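Local coordinates for protein beta-methylmalyl-CoA dehydratase (Chloroflexus aurantiacus, PDB 4E3E) that catalyses the reversible dehydration of beta-methylmalyl-CoA to mesaconyl-CoA in the glyoxylate assimilation cycle of carbon dioxide fixation, at residues 70-75 / 138-143; 124-129 / 163-168; 172-177 / 271-276; 291-296 / 342-347. One frame throughout, in Å; residues are numbered along the deposited sequence.

Contact 1: residues 70-75 / 138-143; sequences HIVFGK and VVLEYI
Leu140 meets the helix through one branch: its CD2 lies 4.0 Å from Val72 CB and about as far from Val72 CG1, the two side chains crossing at a slant. It sits at a classic beta bulge, since Val139 and Leu140 both face Gly131 on the adjoining strand. Leu140 holds CG anti to its backbone N (chi1 173°), and its CG also lies in plane at the edge of the Tyr142 ring, so the two strand side chains touch each other as well. Glu141 points away from the helix; its carboxylate forms a salt bridge with Arg94 and a hydrogen bond with His128. Tyr142 returns to the helix side and slides past Val72 in the opposite sense; Val72 CG1 meets the ring obliquely, 3.8 Å from Tyr142 CE2. The phenol end runs on to the start of the Phe73 side chain, where OH comes to 3.4 Å from Phe73 CA and 3.7 Å from Phe73 CB. Here the Tyr142 and Phe73 side chains are at about a right angle. Phe69, one helical turn before Phe73, adds its ring to that of Tyr142. Strand 140-143 passes the helix segment at 57° with the axes 9.8 Å apart, the spacing of a hot-dog helix on the sheet that wraps it. Phe73 also approaches Asn87, a probable substrate-binding residue. With no hydrogen bond joining the two segments, adhesion rests on buried apolar surface, and the phenol oxygen meets helix carbons without any directional bond to them.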
loop_
_atom_site.group_PDB
_atom_site.type_symbol
_atom_site.label_atom_id
_atom_site.label_comp_id
_atom_site.label_asym_id
_atom_site.label_seq_id
_atom_site.Cartn_x
_atom_site.Cartn_y
_atom_site.Cartn_z
ATOM N N HIS A 70 6.994 -11.112 -11.126
ATOM C CA HIS A 70 5.597 -11.298 -10.698
ATOM C C HIS A 70 4.584 -10.628 -11.592
ATOM O O HIS A 70 3.494 -11.136 -11.810
ATOM C CB HIS A 70 5.402 -10.846 -9.256
ATOM C CG HIS A 70 6.283 -11.569 -8.272
ATOM N ND1 HIS A 70 6.501 -12.900 -8.345
ATOM C CD2 HIS A 70 7.018 -11.106 -7.184
ATOM C CE1 HIS A 70 7.327 -13.274 -7.347
ATOM N NE2 HIS A 70 7.643 -12.177 -6.637
ATOM N N ILE A 71 4.946 -9.480 -12.140
ATOM C CA ILE A 71 4.071 -8.799 -13.086
ATOM C C ILE A 71 3.932 -9.575 -14.408
ATOM O O ILE A 71 2.808 -9.787 -14.878
ATOM C CB ILE A 71 4.494 -7.330 -13.283
ATOM C CG1 ILE A 71 4.150 -6.545 -11.997
ATOM C CG2 ILE A 71 3.784 -6.715 -14.498
ATOM C CD1 ILE A 71 4.725 -5.155 -11.941
ATOM N N VAL A 72 5.063 -10.002 -14.989
ATOM C CA VAL A 72 5.068 -10.842 -16.199
ATOM C C VAL A 72 4.273 -12.139 -15.939
ATOM O O VAL A 72 3.363 -12.502 -16.712
ATOM C CB VAL A 72 6.512 -11.119 -16.690
ATOM C CG1 VAL A 72 6.537 -12.225 -17.748
ATOM C CG2 VAL A 72 7.124 -9.840 -17.282
ATOM N N PHE A 73 4.590 -12.806 -14.836
ATOM C CA PHE A 73 3.860 -14.015 -14.414
ATOM C C PHE A 73 2.367 -13.757 -14.247
ATOM O O PHE A 73 1.537 -14.508 -14.782
ATOM C CB PHE A 73 4.479 -14.577 -13.129
ATOM C CG PHE A 73 3.855 -15.866 -12.631
ATOM C CD1 PHE A 73 2.629 -15.872 -11.973
ATOM C CD2 PHE A 73 4.544 -17.081 -12.761
ATOM C CE1 PHE A 73 2.084 -17.069 -11.471
ATOM C CE2 PHE A 73 4.012 -18.263 -12.262
ATOM C CZ PHE A 73 2.774 -18.265 -11.616
ATOM N N GLY A 74 2.017 -12.705 -13.511
ATOM C CA GLY A 74 0.611 -12.365 -13.275
ATOM C C GLY A 74 -0.229 -12.222 -14.539
ATOM O O GLY A 74 -1.357 -12.698 -14.583
ATOM N N LYS A 75 0.314 -11.562 -15.564
ATOM C CA LYS A 75 -0.377 -11.418 -16.849
ATOM C C LYS A 75 -0.769 -12.751 -17.487
ATOM O O LYS A 75 -1.764 -12.816 -18.222
ATOM C CB LYS A 75 0.487 -10.674 -17.875
ATOM C CG LYS A 75 1.086 -9.381 -17.396
ATOM C CD LYS A 75 0.005 -8.381 -17.144
ATOM C CE LYS A 75 0.084 -7.820 -15.737
ATOM N NZ LYS A 75 -1.192 -7.073 -15.702
ATOM N N VAL A 138 12.995 -7.608 -24.890
ATOM C CA VAL A 138 12.692 -8.633 -23.900
ATOM C C VAL A 138 13.339 -8.228 -22.579
ATOM O O VAL A 138 14.533 -7.936 -22.534
ATOM C CB VAL A 138 13.238 -9.994 -24.376
ATOM C CG1 VAL A 138 13.082 -11.057 -23.300
ATOM C CG2 VAL A 138 12.564 -10.409 -25.698
ATOM N N VAL A 139 12.537 -8.187 -21.517
ATOM C CA VAL A 139 13.019 -7.852 -20.185
ATOM C C VAL A 139 13.093 -9.128 -19.360
ATOM O O VAL A 139 13.823 -9.199 -18.365
ATOM C CB VAL A 139 12.131 -6.779 -19.492
ATOM C CG1 VAL A 139 12.088 -5.496 -20.352
ATOM C CG2 VAL A 139 10.734 -7.310 -19.214
ATOM N N LEU A 140 12.346 -10.138 -19.798
ATOM C CA LEU A 140 12.320 -11.425 -19.125
ATOM C C LEU A 140 11.707 -12.478 -20.034
ATOM O O LEU A 140 10.688 -12.234 -20.694
ATOM C CB LEU A 140 11.493 -11.328 -17.848
ATOM C CG LEU A 140 11.194 -12.623 -17.076
ATOM C CD1 LEU A 140 12.483 -13.251 -16.552
ATOM C CD2 LEU A 140 10.212 -12.354 -15.940
ATOM N N GLU A 141 12.343 -13.642 -20.069
ATOM C CA GLU A 141 11.730 -14.845 -20.631
ATOM C C GLU A 141 11.987 -16.024 -19.690
ATOM O O GLU A 141 13.009 -16.070 -19.010
ATOM C CB GLU A 141 12.253 -15.139 -22.044
ATOM C CG GLU A 141 13.746 -15.442 -22.110
ATOM C CD GLU A 141 14.208 -15.804 -23.507
ATOM O OE1 GLU A 141 13.468 -16.492 -24.232
ATOM O OE2 GLU A 141 15.314 -15.399 -23.885
ATOM N N TYR A 142 11.064 -16.969 -19.646
ATOM C CA TYR A 142 11.239 -18.165 -18.818
ATOM C C TYR A 142 10.299 -19.259 -19.311
ATOM O O TYR A 142 9.381 -19.006 -20.110
ATOM C CB TYR A 142 10.990 -17.869 -17.326
ATOM C CG TYR A 142 9.582 -17.394 -17.036
ATOM C CD1 TYR A 142 8.531 -18.303 -16.916
ATOM C CD2 TYR A 142 9.298 -16.032 -16.899
ATOM C CE1 TYR A 142 7.228 -17.872 -16.675
ATOM C CE2 TYR A 142 8.003 -15.590 -16.658
ATOM C CZ TYR A 142 6.971 -16.518 -16.548
ATOM O OH TYR A 142 5.679 -16.104 -16.313
ATOM N N ILE A 143 10.540 -20.472 -18.831
ATOM C CA ILE A 143 9.655 -21.589 -19.069
ATOM C C ILE A 143 9.059 -21.957 -17.726
ATOM O O ILE A 143 9.749 -21.950 -16.709
ATOM C CB ILE A 143 10.424 -22.793 -19.657
ATOM C CG1 ILE A 143 10.890 -22.480 -21.086
ATOM C CG2 ILE A 143 9.586 -24.067 -19.613
ATOM C CD1 ILE A 143 12.031 -23.361 -21.536
#

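Contact 2: residues 124-129 / 163-168; sequences VVYVHS and PDLPDS
Pro163 lies over one face of the Tyr126 ring and Leu165 comes to its edge, so that a single aromatic side chain receives two residues of the extended segment 163-168. The proline presents its CD methylene in a CH-pi contact, 3.7 Å from the ring centroid and only 16° off the ring normal. CD is displaced toward the CG side of the ring, 3.6 Å from Tyr126 CG, and the neighbouring Pro163 CG reaches 3.8 Å from Tyr126 CD2. The pyrrolidine thus covers the half of the ring next to the backbone, its side chain crossing that of the tyrosine at a slant. Leu165 approaches at about a right angle, with CD1 near the ring plane and 4.2 Å from Tyr126 CE2, a looser touch. Tyr126 is set for this by keeping CG anti to its carbonyl carbon (chi1 -64°), which turns the ring toward the proline. Trp145 of the adjoining strand stacks on the same tyrosine, and Ile112 packs against both Tyr126 and Pro163. The next residue along the strand, Val127, faces instead the hot-dog helix 65-80 at Ile80. The CH-pi pair thus lies where the long linker between the two hot-dog halves crosses the sheet, on the surface turned away from the enclosed helix.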
loop_
_atom_site.group_PDB
_atom_site.type_symbol
_atom_site.label_atom_id
_atom_site.label_comp_id
_atom_site.label_asym_id
_atom_site.label_seq_id
_atom_site.Cartn_x
_atom_site.Cartn_y
_atom_site.Cartn_z
ATOM N N VAL A 124 -0.207 -31.731 -17.780
ATOM C CA VAL A 124 0.883 -30.783 -17.617
ATOM C C VAL A 124 1.065 -29.988 -18.905
ATOM O O VAL A 124 1.191 -30.566 -19.987
ATOM C CB VAL A 124 2.201 -31.523 -17.297
ATOM C CG1 VAL A 124 3.375 -30.549 -17.195
ATOM C CG2 VAL A 124 2.047 -32.361 -16.034
ATOM N N VAL A 125 1.091 -28.665 -18.783
ATOM C CA VAL A 125 1.350 -27.795 -19.939
ATOM C C VAL A 125 2.621 -26.996 -19.680
ATOM O O VAL A 125 2.810 -26.447 -18.590
ATOM C CB VAL A 125 0.116 -26.914 -20.283
ATOM C CG1 VAL A 125 -0.488 -26.302 -19.038
ATOM C CG2 VAL A 125 0.422 -25.824 -21.325
ATOM N N TYR A 126 3.509 -26.989 -20.671
ATOM C CA TYR A 126 4.767 -26.252 -20.610
ATOM C C TYR A 126 4.566 -25.034 -21.461
ATOM O O TYR A 126 4.114 -25.155 -22.610
ATOM C CB TYR A 126 5.926 -27.074 -21.195
ATOM C CG TYR A 126 6.231 -28.324 -20.411
ATOM C CD1 TYR A 126 5.415 -29.449 -20.514
ATOM C CD2 TYR A 126 7.335 -28.387 -19.566
ATOM C CE1 TYR A 126 5.687 -30.602 -19.793
ATOM C CE2 TYR A 126 7.621 -29.544 -18.841
ATOM C CZ TYR A 126 6.789 -30.641 -18.957
ATOM O OH TYR A 126 7.050 -31.783 -18.244
ATOM N N VAL A 127 4.894 -23.867 -20.900
ATOM C CA VAL A 127 4.819 -22.599 -21.637
ATOM C C VAL A 127 6.144 -21.839 -21.629
ATOM O O VAL A 127 6.891 -21.886 -20.651
ATOM C CB VAL A 127 3.687 -21.674 -21.112
ATOM C CG1 VAL A 127 2.318 -22.324 -21.312
ATOM C CG2 VAL A 127 3.914 -21.278 -19.652
ATOM N N HIS A 128 6.434 -21.156 -22.734
ATOM C CA HIS A 128 7.519 -20.202 -22.784
ATOM C C HIS A 128 6.870 -18.847 -22.730
ATOM O O HIS A 128 6.184 -18.454 -23.676
ATOM C CB HIS A 128 8.319 -20.391 -24.076
ATOM C CG HIS A 128 9.507 -19.454 -24.221
ATOM N ND1 HIS A 128 9.858 -18.915 -25.404
ATOM C CD2 HIS A 128 10.424 -18.982 -23.292
ATOM C CE1 HIS A 128 10.947 -18.138 -25.245
ATOM N NE2 HIS A 128 11.298 -18.184 -23.953
ATOM N N SER A 129 7.045 -18.135 -21.613
ATOM C CA SER A 129 6.485 -16.775 -21.451
ATOM C C SER A 129 7.554 -15.700 -21.650
ATOM O O SER A 129 8.679 -15.821 -21.146
ATOM C CB SER A 129 5.839 -16.608 -20.078
ATOM O OG SER A 129 4.739 -17.476 -19.934
ATOM N N PRO A 163 9.334 -30.701 -23.579
ATOM C CA PRO A 163 10.537 -30.065 -24.101
ATOM C C PRO A 163 11.763 -30.402 -23.250
ATOM O O PRO A 163 11.616 -30.788 -22.083
ATOM C CB PRO A 163 10.209 -28.576 -24.002
ATOM C CG PRO A 163 9.283 -28.478 -22.830
ATOM C CD PRO A 163 8.500 -29.765 -22.801
ATOM N N ASP A 164 12.953 -30.289 -23.838
ATOM C CA ASP A 164 14.188 -30.348 -23.062
ATOM C C ASP A 164 14.258 -29.057 -22.264
ATOM O O ASP A 164 13.972 -27.986 -22.800
ATOM C CB ASP A 164 15.415 -30.477 -23.963
ATOM C CG ASP A 164 15.392 -31.734 -24.817
ATOM O OD1 ASP A 164 14.913 -32.794 -24.344
ATOM O OD2 ASP A 164 15.864 -31.659 -25.973
ATOM N N LEU A 165 14.603 -29.160 -20.986
ATOM C CA LEU A 165 14.629 -28.005 -20.089
ATOM C C LEU A 165 16.069 -27.708 -19.697
ATOM O O LEU A 165 16.790 -28.613 -19.297
ATOM C CB LEU A 165 13.779 -28.287 -18.839
ATOM C CG LEU A 165 12.284 -28.541 -19.057
ATOM C CD1 LEU A 165 11.661 -29.176 -17.826
ATOM C CD2 LEU A 165 11.552 -27.257 -19.436
ATOM N N PRO A 166 16.510 -26.444 -19.837
ATOM C CA PRO A 166 17.867 -26.129 -19.405
ATOM C C PRO A 166 17.994 -26.241 -17.886
ATOM O O PRO A 166 17.063 -25.898 -17.172
ATOM C CB PRO A 166 18.051 -24.676 -19.850
ATOM C CG PRO A 166 16.666 -24.120 -19.943
ATOM C CD PRO A 166 15.818 -25.273 -20.404
ATOM N N ASP A 167 19.129 -26.731 -17.397
ATOM C CA ASP A 167 19.340 -26.826 -15.952
ATOM C C ASP A 167 19.524 -25.434 -15.330
ATOM O O ASP A 167 19.166 -25.205 -14.177
ATOM C CB ASP A 167 20.558 -27.692 -15.658
ATOM C CG ASP A 167 20.876 -27.774 -14.182
ATOM O OD1 ASP A 167 20.197 -28.522 -13.448
ATOM O OD2 ASP A 167 21.817 -27.090 -13.758
ATOM N N SER A 168 20.090 -24.510 -16.102
ATOM C CA SER A 168 20.344 -23.156 -15.625
ATOM C C SER A 168 20.453 -22.254 -16.844
ATOM O O SER A 168 20.660 -22.742 -17.960
ATOM C CB SER A 168 21.660 -23.097 -14.823
ATOM O OG SER A 168 22.772 -23.544 -15.602
#

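Contact 3: residues 172-177 / 271-276; sequences TDLTVP and IAAINS
The carbonyl oxygen of Ala272 receives a hydrogen bond from a water whose oxygen is 2.6 Å away, the shortest polar link of the contact. The same water accepts from the other segment, 2.9 Å from Thr175 N, so one molecule bridges the loop backbone and the strand backbone where no direct hydrogen bond joins them. Beside this bridge the side chain of Leu174 makes the apolar part of the contact through a single branch. Its CD2 lies 3.8 Å from Ala273 CB and 4.1 Å from Ala272 CB, in touch with both methyls. The leucine does not set out straight at the strand; with CG anti to the carbonyl carbon (chi1 -59°) the end of the side chain comes nearer, and CD2 is the branch that touches. Two neighbouring alanines can receive one methyl group because Ala272 and Ala273 form a classic beta bulge, both facing Thr345, and both CB atoms point toward the loop. A bulge of this kind accentuates strand twist, and it falls in the strand that joins the second hot-dog half to strand 84-95 of the first. Leu174 touches Thr345 as well, and thereby spans strands 270-278 and 338-349. On the far side of the water bridge, Thr175 O stands 4.3 Å from Ala272 CB, a marginal touch. The Thr175 side chain comes near Gly96, a probable substrate-binding residue, and makes a weak hydrogen bond to Phe95 O. Next to Ala272, the carbonyl of Ile271 is hydrogen-bonded to the hydroxyl of Ser65, which probably binds substrate too.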
loop_
_atom_site.group_PDB
_atom_site.type_symbol
_atom_site.label_atom_id
_atom_site.label_comp_id
_atom_site.label_asym_id
_atom_site.label_seq_id
_atom_site.Cartn_x
_atom_site.Cartn_y
_atom_site.Cartn_z
ATOM N N THR A 172 27.009 -17.140 -20.026
ATOM C CA THR A 172 27.212 -16.388 -21.265
ATOM C C THR A 172 25.921 -15.724 -21.754
ATOM O O THR A 172 25.974 -14.862 -22.623
ATOM C CB THR A 172 27.785 -17.283 -22.375
ATOM O OG1 THR A 172 27.014 -18.488 -22.446
ATOM C CG2 THR A 172 29.246 -17.642 -22.074
ATOM N N ASP A 173 24.774 -16.107 -21.186
ATOM C CA ASP A 173 23.477 -15.491 -21.530
ATOM C C ASP A 173 23.033 -14.378 -20.567
ATOM O O ASP A 173 22.017 -13.724 -20.807
ATOM C CB ASP A 173 22.354 -16.550 -21.585
ATOM C CG ASP A 173 22.457 -17.464 -22.799
ATOM O OD1 ASP A 173 23.246 -17.190 -23.722
ATOM O OD2 ASP A 173 21.732 -18.469 -22.835
ATOM N N LEU A 174 23.770 -14.178 -19.478
ATOM C CA LEU A 174 23.362 -13.206 -18.458
ATOM C C LEU A 174 23.576 -11.777 -18.918
ATOM O O LEU A 174 24.615 -11.458 -19.462
ATOM C CB LEU A 174 24.135 -13.421 -17.159
ATOM C CG LEU A 174 24.025 -14.789 -16.475
ATOM C CD1 LEU A 174 24.823 -14.797 -15.182
ATOM C CD2 LEU A 174 22.584 -15.142 -16.184
ATOM N N THR A 175 22.588 -10.921 -18.682
ATOM C CA THR A 175 22.739 -9.478 -18.886
ATOM C C THR A 175 23.394 -8.879 -17.643
ATOM O O THR A 175 22.980 -9.175 -16.521
ATOM C CB THR A 175 21.376 -8.809 -19.164
ATOM O OG1 THR A 175 20.857 -9.307 -20.398
ATOM C CG2 THR A 175 21.502 -7.299 -19.269
ATOM N N VAL A 176 24.426 -8.061 -17.849
ATOM C CA VAL A 176 25.144 -7.394 -16.754
ATOM C C VAL A 176 25.074 -5.892 -17.042
ATOM O O VAL A 176 26.005 -5.322 -17.614
ATOM C CB VAL A 176 26.618 -7.873 -16.642
ATOM C CG1 VAL A 176 27.313 -7.236 -15.444
ATOM C CG2 VAL A 176 26.691 -9.390 -16.545
ATOM N N PRO A 177 23.956 -5.253 -16.649
ATOM C CA PRO A 177 23.565 -3.931 -17.157
ATOM C C PRO A 177 24.198 -2.756 -16.440
ATOM O O PRO A 177 23.945 -1.614 -16.804
ATOM C CB PRO A 177 22.063 -3.903 -16.901
ATOM C CG PRO A 177 21.866 -4.790 -15.691
ATOM C CD PRO A 177 22.983 -5.785 -15.672
ATOM N N ILE A 271 19.114 -10.082 -9.237
ATOM C CA ILE A 271 18.943 -11.423 -9.754
ATOM C C ILE A 271 18.990 -11.361 -11.266
ATOM O O ILE A 271 18.236 -10.593 -11.890
ATOM C CB ILE A 271 17.606 -12.046 -9.300
ATOM C CG1 ILE A 271 17.612 -12.238 -7.776
ATOM C CG2 ILE A 271 17.363 -13.342 -10.072
ATOM C CD1 ILE A 271 16.260 -12.631 -7.179
ATOM N N ALA A 272 19.891 -12.146 -11.854
ATOM C CA ALA A 272 20.079 -12.125 -13.298
ATOM C C ALA A 272 19.422 -13.314 -13.998
ATOM O O ALA A 272 19.179 -13.269 -15.212
ATOM C CB ALA A 272 21.556 -12.045 -13.635
ATOM N N ALA A 273 19.134 -14.374 -13.244
ATOM C CA ALA A 273 18.472 -15.540 -13.801
ATOM C C ALA A 273 17.763 -16.337 -12.729
ATOM O O ALA A 273 18.195 -16.357 -11.572
ATOM C CB ALA A 273 19.479 -16.447 -14.509
ATOM N N ILE A 274 16.689 -17.008 -13.133
ATOM C CA ILE A 274 16.051 -18.043 -12.319
ATOM C C ILE A 274 16.274 -19.395 -13.006
ATOM O O ILE A 274 15.881 -19.583 -14.156
ATOM C CB ILE A 274 14.547 -17.776 -12.141
ATOM C CG1 ILE A 274 14.346 -16.480 -11.348
ATOM C CG2 ILE A 274 13.875 -18.948 -11.427
ATOM C CD1 ILE A 274 12.976 -15.850 -11.514
ATOM N N ASN A 275 16.903 -20.325 -12.292
ATOM C CA ASN A 275 17.266 -21.639 -12.851
ATOM C C ASN A 275 16.212 -22.696 -12.569
ATOM O O ASN A 275 15.892 -23.526 -13.430
ATOM C CB ASN A 275 18.617 -22.081 -12.285
ATOM C CG ASN A 275 19.680 -21.010 -12.441
ATOM O OD1 ASN A 275 20.339 -20.608 -11.466
ATOM N ND2 ASN A 275 19.826 -20.513 -13.654
ATOM N N SER A 276 15.672 -22.673 -11.362
ATOM C CA SER A 276 14.553 -23.552 -11.035
ATOM C C SER A 276 13.898 -23.038 -9.774
ATOM O O SER A 276 14.470 -22.202 -9.064
ATOM C CB SER A 276 14.995 -25.013 -10.889
ATOM O OG SER A 276 15.741 -25.184 -9.708
HETATM O O HOH W 1 20.374 -12.072 -17.251
#

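Contact 4: residues 291-296 / 342-347; sequences AWSEIL and FDYTVL
Leu296 rests its CD1 methyl on the carboxylate of Asp343, 4.0 Å from Asp343 CG and nearly equidistant from the two oxygens. The methyl therefore stands above the carboxylate plane rather than in front of one oxygen. This is the closer direct packing of the contact, although Leu296 is partly exposed: a methyl beside a charged group that is salt-bridged to Arg311 through OD2. Asp343 has CG anti to its backbone N (chi1 167°), which carries the carboxylate toward the leucine. The buried end is looser in direct touch. Ser293 OG and Tyr344 OH are 4.4 Å apart, too far for a bond, yet both are hydrogen-bonded to the hydroxyl of Thr314, which links them, and Ser293 OG has His207 NE2 as a further partner. These buried hydroxyls are thus satisfied as a small network across four strands. The Tyr344 ring is backed by its own segment: Phe342 CE2 packs over one face, 3.3 Å above the plane and toward the rim. Val312 touches both Ser293 and Tyr344. The two segments are next-but-one strands of the second hot-dog half, with strand 307-318 supplying the residues between them; strand 204-212 borders 291-296, strand 270-278 borders 342-347, and helix 250-265 lies against Ser293 through Leu265 and against Phe342 through Ile254.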
loop_
_atom_site.group_PDB
_atom_site.type_symbol
_atom_site.label_atom_id
_atom_site.label_comp_id
_atom_site.label_asym_id
_atom_site.label_seq_id
_atom_site.Cartn_x
_atom_site.Cartn_y
_atom_site.Cartn_z
ATOM N N ALA A 291 14.486 -18.177 5.980
ATOM C CA ALA A 291 15.229 -18.560 4.789
ATOM C C ALA A 291 16.680 -18.898 5.119
ATOM O O ALA A 291 17.259 -18.369 6.080
ATOM C CB ALA A 291 15.160 -17.453 3.732
ATOM N N TRP A 292 17.242 -19.810 4.333
ATOM C CA TRP A 292 18.682 -20.023 4.306
ATOM C C TRP A 292 19.151 -20.251 2.890
ATOM O O TRP A 292 18.378 -20.677 2.026
ATOM C CB TRP A 292 19.099 -21.160 5.247
ATOM C CG TRP A 292 18.613 -22.528 4.832
ATOM C CD1 TRP A 292 17.419 -23.163 5.191
ATOM C CD2 TRP A 292 19.305 -23.482 3.965
ATOM N NE1 TRP A 292 17.338 -24.413 4.620
ATOM C CE2 TRP A 292 18.435 -24.662 3.868
ATOM C CE3 TRP A 292 20.515 -23.474 3.276
ATOM C CZ2 TRP A 292 18.784 -25.770 3.117
ATOM C CZ3 TRP A 292 20.860 -24.604 2.522
ATOM C CH2 TRP A 292 20.013 -25.721 2.445
ATOM N N SER A 293 20.416 -19.959 2.631
ATOM C CA SER A 293 20.961 -20.098 1.281
ATOM C C SER A 293 22.232 -20.923 1.233
ATOM O O SER A 293 22.987 -20.979 2.207
ATOM C CB SER A 293 21.204 -18.732 0.632
ATOM O OG SER A 293 19.976 -18.020 0.536
ATOM N N GLU A 294 22.458 -21.561 0.089
ATOM C CA GLU A 294 23.722 -22.243 -0.176
ATOM C C GLU A 294 24.343 -21.623 -1.418
ATOM O O GLU A 294 23.618 -21.319 -2.376
ATOM C CB GLU A 294 23.478 -23.728 -0.406
ATOM C CG GLU A 294 24.730 -24.502 -0.789
ATOM C CD GLU A 294 24.471 -25.985 -0.927
ATOM O OE1 GLU A 294 23.333 -26.416 -0.681
ATOM O OE2 GLU A 294 25.414 -26.712 -1.285
ATOM N N ILE A 295 25.665 -21.419 -1.405
ATOM C CA ILE A 295 26.353 -21.034 -2.628
ATOM C C ILE A 295 26.609 -22.325 -3.417
ATOM O O ILE A 295 27.520 -23.101 -3.070
ATOM C CB ILE A 295 27.682 -20.273 -2.372
ATOM C CG1 ILE A 295 27.489 -19.081 -1.408
ATOM C CG2 ILE A 295 28.327 -19.859 -3.705
ATOM C CD1 ILE A 295 26.469 -18.034 -1.851
ATOM N N LEU A 296 25.787 -22.570 -4.445
ATOM C CA LEU A 296 25.925 -23.763 -5.301
ATOM C C LEU A 296 27.160 -23.688 -6.185
ATOM O O LEU A 296 27.819 -24.701 -6.435
ATOM C CB LEU A 296 24.697 -23.944 -6.186
ATOM C CG LEU A 296 23.382 -24.191 -5.448
ATOM C CD1 LEU A 296 22.232 -24.290 -6.442
ATOM C CD2 LEU A 296 23.481 -25.429 -4.562
ATOM N N PHE A 342 14.481 -22.555 -4.237
ATOM C CA PHE A 342 14.628 -21.548 -5.297
ATOM C C PHE A 342 16.094 -21.472 -5.708
ATOM O O PHE A 342 16.955 -21.220 -4.873
ATOM C CB PHE A 342 14.125 -20.184 -4.771
ATOM C CG PHE A 342 14.103 -19.072 -5.802
ATOM C CD1 PHE A 342 13.379 -19.196 -6.986
ATOM C CD2 PHE A 342 14.773 -17.862 -5.554
ATOM C CE1 PHE A 342 13.359 -18.154 -7.923
ATOM C CE2 PHE A 342 14.753 -16.815 -6.488
ATOM C CZ PHE A 342 14.046 -16.971 -7.671
ATOM N N ASP A 343 16.373 -21.693 -6.992
ATOM C CA ASP A 343 17.735 -21.817 -7.497
ATOM C C ASP A 343 17.878 -20.734 -8.557
ATOM O O ASP A 343 17.171 -20.739 -9.562
ATOM C CB ASP A 343 17.902 -23.250 -8.078
ATOM C CG ASP A 343 19.169 -23.451 -8.938
ATOM O OD1 ASP A 343 19.990 -22.529 -9.206
ATOM O OD2 ASP A 343 19.342 -24.603 -9.375
ATOM N N TYR A 344 18.786 -19.792 -8.327
ATOM C CA TYR A 344 18.868 -18.610 -9.156
ATOM C C TYR A 344 20.294 -18.114 -9.177
ATOM O O TYR A 344 21.165 -18.641 -8.471
ATOM C CB TYR A 344 17.903 -17.512 -8.645
ATOM C CG TYR A 344 18.150 -17.079 -7.209
ATOM C CD1 TYR A 344 17.920 -17.962 -6.145
ATOM C CD2 TYR A 344 18.639 -15.795 -6.910
ATOM C CE1 TYR A 344 18.149 -17.585 -4.828
ATOM C CE2 TYR A 344 18.874 -15.408 -5.587
ATOM C CZ TYR A 344 18.619 -16.315 -4.547
ATOM O OH TYR A 344 18.843 -15.952 -3.227
ATOM N N THR A 345 20.532 -17.106 -9.997
ATOM C CA THR A 345 21.860 -16.565 -10.183
ATOM C C THR A 345 21.851 -15.061 -9.922
ATOM O O THR A 345 21.050 -14.303 -10.517
ATOM C CB THR A 345 22.367 -16.852 -11.601
ATOM O OG1 THR A 345 22.422 -18.269 -11.801
ATOM C CG2 THR A 345 23.761 -16.267 -11.815
ATOM N N VAL A 346 22.747 -14.639 -9.032
ATOM C CA VAL A 346 22.864 -13.231 -8.667
ATOM C C VAL A 346 24.147 -12.665 -9.253
ATOM O O VAL A 346 25.089 -13.406 -9.569
ATOM C CB VAL A 346 22.862 -13.035 -7.138
ATOM C CG1 VAL A 346 21.534 -13.504 -6.541
ATOM C CG2 VAL A 346 24.037 -13.789 -6.495
ATOM N N LEU A 347 24.175 -11.353 -9.424
ATOM C CA LEU A 347 25.398 -10.656 -9.772
ATOM C C LEU A 347 25.927 -10.006 -8.495
ATOM O O LEU A 347 25.137 -9.486 -7.701
ATOM C CB LEU A 347 25.138 -9.588 -10.844
ATOM C CG LEU A 347 24.456 -10.021 -12.151
ATOM C CD1 LEU A 347 24.183 -8.814 -13.040
ATOM C CD2 LEU A 347 25.289 -11.055 -12.900
#

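Overall arrangement
All four contacts reach one antiparallel sheet, read as two joined hot-dog halves. Contacts 1 and 2 belong to the first half, their centres about 14 Å apart on the neighbouring strands 122-132 and 138-149; their segments alternate along the chain. Contacts 3 and 4 follow in series, about 13 Å apart between centres, on the neighbouring strands 270-278 and 338-349. Contact 1 seats helix 65-80 against the sheet, whereas contacts 2 and 3 bind successive parts of the linker, 163-168 and 172-177, to one half and then the other. Contacts 2 and 4 are the most distant, about 21 Å between centres. Contact 4 lies within the second half; the set is consistent with a double hot-dog fold.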